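Local coordinates for protein polyketide biosynthesis 3-hydroxy-3-methylglutaryl-ACP synthase PksG (Bacillus subtilis, PDB 4YXT) that catalyses the aldol condensation of an acetyl group carried by an acyl-carrier protein with a beta-ketothioester polyketide intermediate during biosynthesis of the antibiotic bacillaene, at residues 15-20 and 359-364; 218-223 and 322-327. The protein carries 1 engineered substitution. One frame throughout, in Å; residues are numbered along the deposited sequence.

Interaction 1: 15-20 and 359-364; sequences TAYLDV and RYQLSM
Y17 lays its ring across the strand 360-361, with one face over the backbone of Q361: CA of Q361 sits 4.2 Å from the ring centroid, a CH-pi contact. Its CG stands in the crowded position between the backbone N and the carbonyl carbon (chi1 73°), which folds the ring back over the neighbouring strand. Such a flat, broad side chain can cover Q361 with its face while its edge meets O of R359 just ahead of the strand, CE2 of Y17 lying 3.4 Å from it. The guanidinium of R359 lies with one face over CB of Y17, its plane held by partners at every nitrogen: O of L356 for NE, O of G13 and of R293 for NH1, and a salt bridge to E41 for NH2.

Beneath, the strands pair in parallel. N of Y360 donates to O of T15 at 3.0 Å, and N of Y17 donates to O of Y360 at 2.8 Å. O of Y17 then accepts a hydrogen bond from N of L362 at 2.9 Å, nearly along its C=O axis. Where the strands diverge, a water bridges them, accepting from N of D19 and NE2 of Q361 and donating to O of L362. Q361, long and extended, brings its amide to this water. L18 crosses L362 and M364 at about right angles, its CD1 4.0 Å from CB of L362 and 4.1 Å from CE of M364, which a bend at chi2 (-59°) brings back.

With strand 41-43 beyond strand 16-19, the pairing builds a small three-stranded mixed sheet, separate from the large sheet of the thiolase-like fold.

Interaction 2: 218-223 and 322-327; sequences MSYLDC and GCFSYG
Three aromatic rings set the geometry here, that of Y220 meeting the other two at different inclinations. F324 points its edge at the face of Y220 in a T-shaped pair, the planes 79° apart and CE2 of F324 3.7 Å from CZ of Y220; a wholly apolar ring suits this buried, edge-on place. Both have CG anti to the backbone N, which sends Y220 out from helix 213-234 and F324 out from strand 319-327 until they meet.

Y326, two residues on and so on the same side of the strand, also has CG anti to the backbone N (chi1 178°). Its ring lies against the helix backbone in a CH-pi contact, CA of Y220 over one face, 4.0 Å from the centroid. Against the ring of Y220 it is merely oblique, the planes inclined at 55°, and CB of Y326 packs 3.8 Å from CD2 of Y220. C223 is small enough to fit beside both strand rings: SG approaches the edge of Y326, 3.8 Å from CE2, and CB faces CZ of F324.

Tyrosine suits two of these places because each buried ring carries a polar tip. OH of Y220 bonds to O of H250, a proton donor/acceptor by similarity. OH of Y326 bonds to OD2 of D200 and lies 2.7 Å from OG of S219, which also bonds to the backbone O of L215 and S216. The acidic partner would probably polarise the Y326 hydroxyl, and the packed rings probably help to hold the backbone carrying H250 near the probable catalytic centre.

From the N terminus, the chain enters interaction 1 at 15-20, soon after the first strand of the large sheet, and then builds most of the fold before returning. On the way it passes through helix 213-234, where residues 218-223 wait for strand 319-327; that meeting, interaction 2, closes a loop of 98 residues. Only later does 359-364 come back to 15-20 and close the far longer loop of 338 residues, which therefore encloses the shorter one. The two contacts do not touch, their centres being about 30 Å apart. Interaction 1 joins N-terminal and C-terminal family regions on a small peripheral sheet, whereas interaction 2 fixes a helix against the large central sheet near the probable active site.

Interaction 1: 15-20 and 359-364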
loop_
_atom_site.group_PDB
_atom_site.type_symbol
_atom_site.label_atom_id
_atom_site.label_comp_id
_atom_site.label_asym_id
_atom_site.label_seq_id
_atom_site.Cartn_x
_atom_site.Cartn_y
_atom_site.Cartn_z
ATOM N N THR A 15 -6.029 20.407 -14.684
ATOM C CA THR A 15 -6.178 21.104 -15.938
ATOM C C THR A 15 -7.160 22.274 -15.717
ATOM O O THR A 15 -7.346 23.109 -16.593
ATOM C CB THR A 15 -6.733 20.140 -16.991
ATOM O OG1 THR A 15 -7.933 19.592 -16.495
ATOM C CG2 THR A 15 -5.850 18.982 -17.204
ATOM N N ALA A 16 -7.793 22.336 -14.545
ATOM C CA ALA A 16 -8.784 23.369 -14.250
ATOM C C ALA A 16 -8.645 23.782 -12.813
ATOM O O ALA A 16 -8.330 22.948 -11.958
ATOM C CB ALA A 16 -10.190 22.868 -14.521
ATOM N N TYR A 17 -8.865 25.060 -12.528
ATOM C CA TYR A 17 -8.862 25.516 -11.136
ATOM C C TYR A 17 -10.037 26.382 -10.833
ATOM O O TYR A 17 -10.815 26.711 -11.741
ATOM C CB TYR A 17 -7.583 26.226 -10.769
ATOM C CG TYR A 17 -7.417 27.596 -11.347
ATOM C CD1 TYR A 17 -7.585 28.715 -10.544
ATOM C CD2 TYR A 17 -7.083 27.779 -12.701
ATOM C CE1 TYR A 17 -7.426 29.992 -11.050
ATOM C CE2 TYR A 17 -6.929 29.058 -13.230
ATOM C CZ TYR A 17 -7.110 30.164 -12.383
ATOM O OH TYR A 17 -6.974 31.431 -12.843
ATOM N N LEU A 18 -10.208 26.672 -9.536
ATOM C CA LEU A 18 -11.210 27.631 -9.062
ATOM C C LEU A 18 -10.543 28.716 -8.261
ATOM O O LEU A 18 -9.616 28.464 -7.489
ATOM C CB LEU A 18 -12.286 26.954 -8.222
ATOM C CG LEU A 18 -13.496 27.841 -7.919
ATOM C CD1 LEU A 18 -14.440 27.891 -9.122
ATOM C CD2 LEU A 18 -14.196 27.363 -6.659
ATOM N N ASP A 19 -10.979 29.950 -8.448
ATOM C CA ASP A 19 -10.506 31.001 -7.567
ATOM C C ASP A 19 -11.288 30.910 -6.262
ATOM O O ASP A 19 -12.493 31.043 -6.219
ATOM C CB ASP A 19 -10.629 32.382 -8.192
ATOM C CG ASP A 19 -10.027 33.466 -7.309
ATOM O OD1 ASP A 19 -8.955 33.258 -6.688
ATOM O OD2 ASP A 19 -10.619 34.543 -7.256
ATOM N N VAL A 20 -10.571 30.654 -5.193
ATOM C CA VAL A 20 -11.179 30.318 -3.925
ATOM C C VAL A 20 -11.586 31.562 -3.113
ATOM O O VAL A 20 -12.388 31.452 -2.190
ATOM C CB VAL A 20 -10.246 29.314 -3.193
ATOM C CG1 VAL A 20 -10.217 29.480 -1.712
ATOM C CG2 VAL A 20 -10.685 27.910 -3.566
ATOM N N ARG A 359 -3.620 26.594 -16.307
ATOM C CA ARG A 359 -4.853 25.851 -16.093
ATOM C C ARG A 359 -6.035 26.725 -16.399
ATOM O O ARG A 359 -5.952 27.960 -16.306
ATOM C CB ARG A 359 -4.959 25.337 -14.643
ATOM C CG ARG A 359 -3.826 24.434 -14.211
ATOM C CD ARG A 359 -3.852 24.193 -12.710
ATOM N NE ARG A 359 -3.546 25.433 -11.974
ATOM C CZ ARG A 359 -3.643 25.593 -10.656
ATOM N NH1 ARG A 359 -4.009 24.552 -9.879
ATOM N NH2 ARG A 359 -3.357 26.798 -10.098
ATOM N N TYR A 360 -7.145 26.073 -16.733
ATOM C CA TYR A 360 -8.385 26.744 -17.070
ATOM C C TYR A 360 -9.169 27.113 -15.844
ATOM O O TYR A 360 -9.464 26.258 -14.997
ATOM C CB TYR A 360 -9.233 25.801 -17.899
ATOM C CG TYR A 360 -10.527 26.363 -18.428
ATOM C CD1 TYR A 360 -10.580 26.960 -19.680
ATOM C CD2 TYR A 360 -11.699 26.228 -17.721
ATOM C CE1 TYR A 360 -11.769 27.439 -20.193
ATOM C CE2 TYR A 360 -12.887 26.695 -18.218
ATOM C CZ TYR A 360 -12.922 27.310 -19.454
ATOM O OH TYR A 360 -14.127 27.778 -19.952
ATOM N N GLN A 361 -9.571 28.380 -15.778
ATOM C CA GLN A 361 -10.357 28.878 -14.655
ATOM C C GLN A 361 -11.863 28.594 -14.772
ATOM O O GLN A 361 -12.501 29.021 -15.715
ATOM C CB GLN A 361 -10.165 30.379 -14.514
ATOM C CG GLN A 361 -11.065 30.950 -13.432
ATOM C CD GLN A 361 -10.547 32.237 -12.846
ATOM O OE1 GLN A 361 -9.541 32.774 -13.287
ATOM N NE2 GLN A 361 -11.231 32.734 -11.845
ATOM N N LEU A 362 -12.430 27.915 -13.784
ATOM C CA LEU A 362 -13.844 27.648 -13.770
ATOM C C LEU A 362 -14.656 28.856 -13.285
ATOM O O LEU A 362 -14.231 29.593 -12.407
ATOM C CB LEU A 362 -14.152 26.456 -12.863
ATOM C CG LEU A 362 -13.554 25.107 -13.217
ATOM C CD1 LEU A 362 -13.871 24.151 -12.083
ATOM C CD2 LEU A 362 -14.076 24.543 -14.542
ATOM N N SER A 363 -15.852 29.023 -13.830
ATOM C CA SER A 363 -16.820 29.956 -13.272
ATOM C C SER A 363 -17.620 29.225 -12.197
ATOM O O SER A 363 -17.670 27.992 -12.171
ATOM C CB SER A 363 -17.801 30.363 -14.349
ATOM O OG SER A 363 -18.577 29.218 -14.735
ATOM N N MET A 364 -18.305 29.992 -11.355
ATOM C CA MET A 364 -19.160 29.412 -10.332
ATOM C C MET A 364 -20.311 28.604 -10.917
ATOM O O MET A 364 -20.792 27.676 -10.275
ATOM C CB MET A 364 -19.708 30.503 -9.399
ATOM C CG MET A 364 -18.649 31.111 -8.493
ATOM S SD MET A 364 -17.853 29.890 -7.415
ATOM C CE MET A 364 -16.388 30.849 -7.068
HETATM O O HOH W 1 -12.822 30.778 -10.620
#

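Interaction 2: 218-223 and 322-327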
loop_
_atom_site.group_PDB
_atom_site.type_symbol
_atom_site.label_atom_id
_atom_site.label_comp_id
_atom_site.label_asym_id
_atom_site.label_seq_id
_atom_site.Cartn_x
_atom_site.Cartn_y
_atom_site.Cartn_z
ATOM N N MET A 218 -5.101 18.724 16.656
ATOM C CA MET A 218 -4.342 18.291 17.829
ATOM C C MET A 218 -3.410 17.168 17.453
ATOM O O MET A 218 -2.258 17.164 17.901
ATOM C CB MET A 218 -5.222 17.729 18.956
ATOM C CG MET A 218 -5.736 18.633 20.046
ATOM S SD MET A 218 -6.809 17.584 21.104
ATOM C CE MET A 218 -8.473 18.111 20.683
ATOM N N SER A 219 -3.910 16.156 16.722
ATOM C CA SER A 219 -3.032 15.015 16.386
ATOM C C SER A 219 -1.874 15.418 15.436
ATOM O O SER A 219 -0.692 15.112 15.679
ATOM C CB SER A 219 -3.821 13.823 15.887
ATOM O OG SER A 219 -4.660 14.175 14.821
ATOM N N TYR A 220 -2.171 16.184 14.409
ATOM C CA TYR A 220 -1.104 16.795 13.608
ATOM C C TYR A 220 -0.054 17.468 14.444
ATOM O O TYR A 220 1.122 17.258 14.225
ATOM C CB TYR A 220 -1.704 17.806 12.635
ATOM C CG TYR A 220 -0.767 18.474 11.659
ATOM C CD1 TYR A 220 0.169 19.430 12.074
ATOM C CD2 TYR A 220 -0.820 18.151 10.300
ATOM C CE1 TYR A 220 1.002 20.084 11.142
ATOM C CE2 TYR A 220 0.004 18.785 9.374
ATOM C CZ TYR A 220 0.910 19.736 9.787
ATOM O OH TYR A 220 1.728 20.331 8.874
ATOM N N LEU A 221 -0.463 18.304 15.398
ATOM C CA LEU A 221 0.518 19.047 16.210
ATOM C C LEU A 221 1.250 18.147 17.194
ATOM O O LEU A 221 2.491 18.219 17.342
ATOM C CB LEU A 221 -0.150 20.186 16.971
ATOM C CG LEU A 221 -0.673 21.327 16.126
ATOM C CD1 LEU A 221 -1.612 22.214 16.963
ATOM C CD2 LEU A 221 0.473 22.123 15.503
ATOM N N ASP A 222 0.513 17.260 17.848
ATOM C CA ASP A 222 1.209 16.252 18.659
ATOM C C ASP A 222 2.263 15.435 17.860
ATOM O O ASP A 222 3.401 15.239 18.359
ATOM C CB ASP A 222 0.211 15.360 19.356
ATOM C CG ASP A 222 -0.669 16.134 20.370
ATOM O OD1 ASP A 222 -0.289 17.263 20.795
ATOM O OD2 ASP A 222 -1.756 15.598 20.736
ATOM N N CYS A 223 1.934 15.023 16.620
ATOM C CA CYS A 223 2.878 14.276 15.812
ATOM C C CYS A 223 4.028 15.151 15.323
ATOM O O CYS A 223 5.166 14.683 15.247
ATOM C CB CYS A 223 2.257 13.555 14.625
ATOM S SG CYS A 223 0.997 12.249 14.919
ATOM N N GLY A 322 14.219 20.004 6.157
ATOM C CA GLY A 322 13.544 19.157 7.094
ATOM C C GLY A 322 12.124 18.964 6.622
ATOM O O GLY A 322 11.457 19.945 6.290
ATOM N N CYS A 323 11.638 17.714 6.635
ATOM C CA CYS A 323 10.297 17.395 6.149
ATOM C C CYS A 323 9.429 16.695 7.179
ATOM O O CYS A 323 9.812 15.675 7.722
ATOM C CB CYS A 323 10.391 16.474 4.954
ATOM S SG CYS A 323 11.147 17.123 3.446
ATOM N N PHE A 324 8.201 17.181 7.350
ATOM C CA PHE A 324 7.253 16.600 8.275
ATOM C C PHE A 324 6.078 16.105 7.523
ATOM O O PHE A 324 5.407 16.882 6.930
ATOM C CB PHE A 324 6.752 17.628 9.284
ATOM C CG PHE A 324 5.639 17.122 10.139
ATOM C CD1 PHE A 324 5.854 16.058 11.017
ATOM C CD2 PHE A 324 4.392 17.682 10.064
ATOM C CE1 PHE A 324 4.830 15.560 11.810
ATOM C CE2 PHE A 324 3.353 17.201 10.849
ATOM C CZ PHE A 324 3.564 16.127 11.719
ATOM N N SER A 325 5.784 14.822 7.639
ATOM C CA SER A 325 4.602 14.192 7.034
ATOM C C SER A 325 3.562 13.763 8.063
ATOM O O SER A 325 3.891 13.239 9.155
ATOM C CB SER A 325 5.095 12.947 6.252
ATOM O OG SER A 325 4.070 12.056 5.866
ATOM N N TYR A 326 2.287 13.942 7.704
ATOM C CA TYR A 326 1.198 13.534 8.562
ATOM C C TYR A 326 0.114 12.930 7.728
ATOM O O TYR A 326 -0.278 13.472 6.727
ATOM C CB TYR A 326 0.576 14.718 9.302
ATOM C CG TYR A 326 -0.609 14.276 10.181
ATOM C CD1 TYR A 326 -1.917 14.463 9.787
ATOM C CD2 TYR A 326 -0.383 13.640 11.419
ATOM C CE1 TYR A 326 -2.975 14.032 10.588
ATOM C CE2 TYR A 326 -1.436 13.204 12.209
ATOM C CZ TYR A 326 -2.728 13.408 11.784
ATOM O OH TYR A 326 -3.736 12.924 12.563
ATOM N N GLY A 327 -0.441 11.855 8.204
ATOM C CA GLY A 327 -1.693 11.417 7.678
ATOM C C GLY A 327 -2.608 11.068 8.809
ATOM O O GLY A 327 -2.175 10.543 9.835
#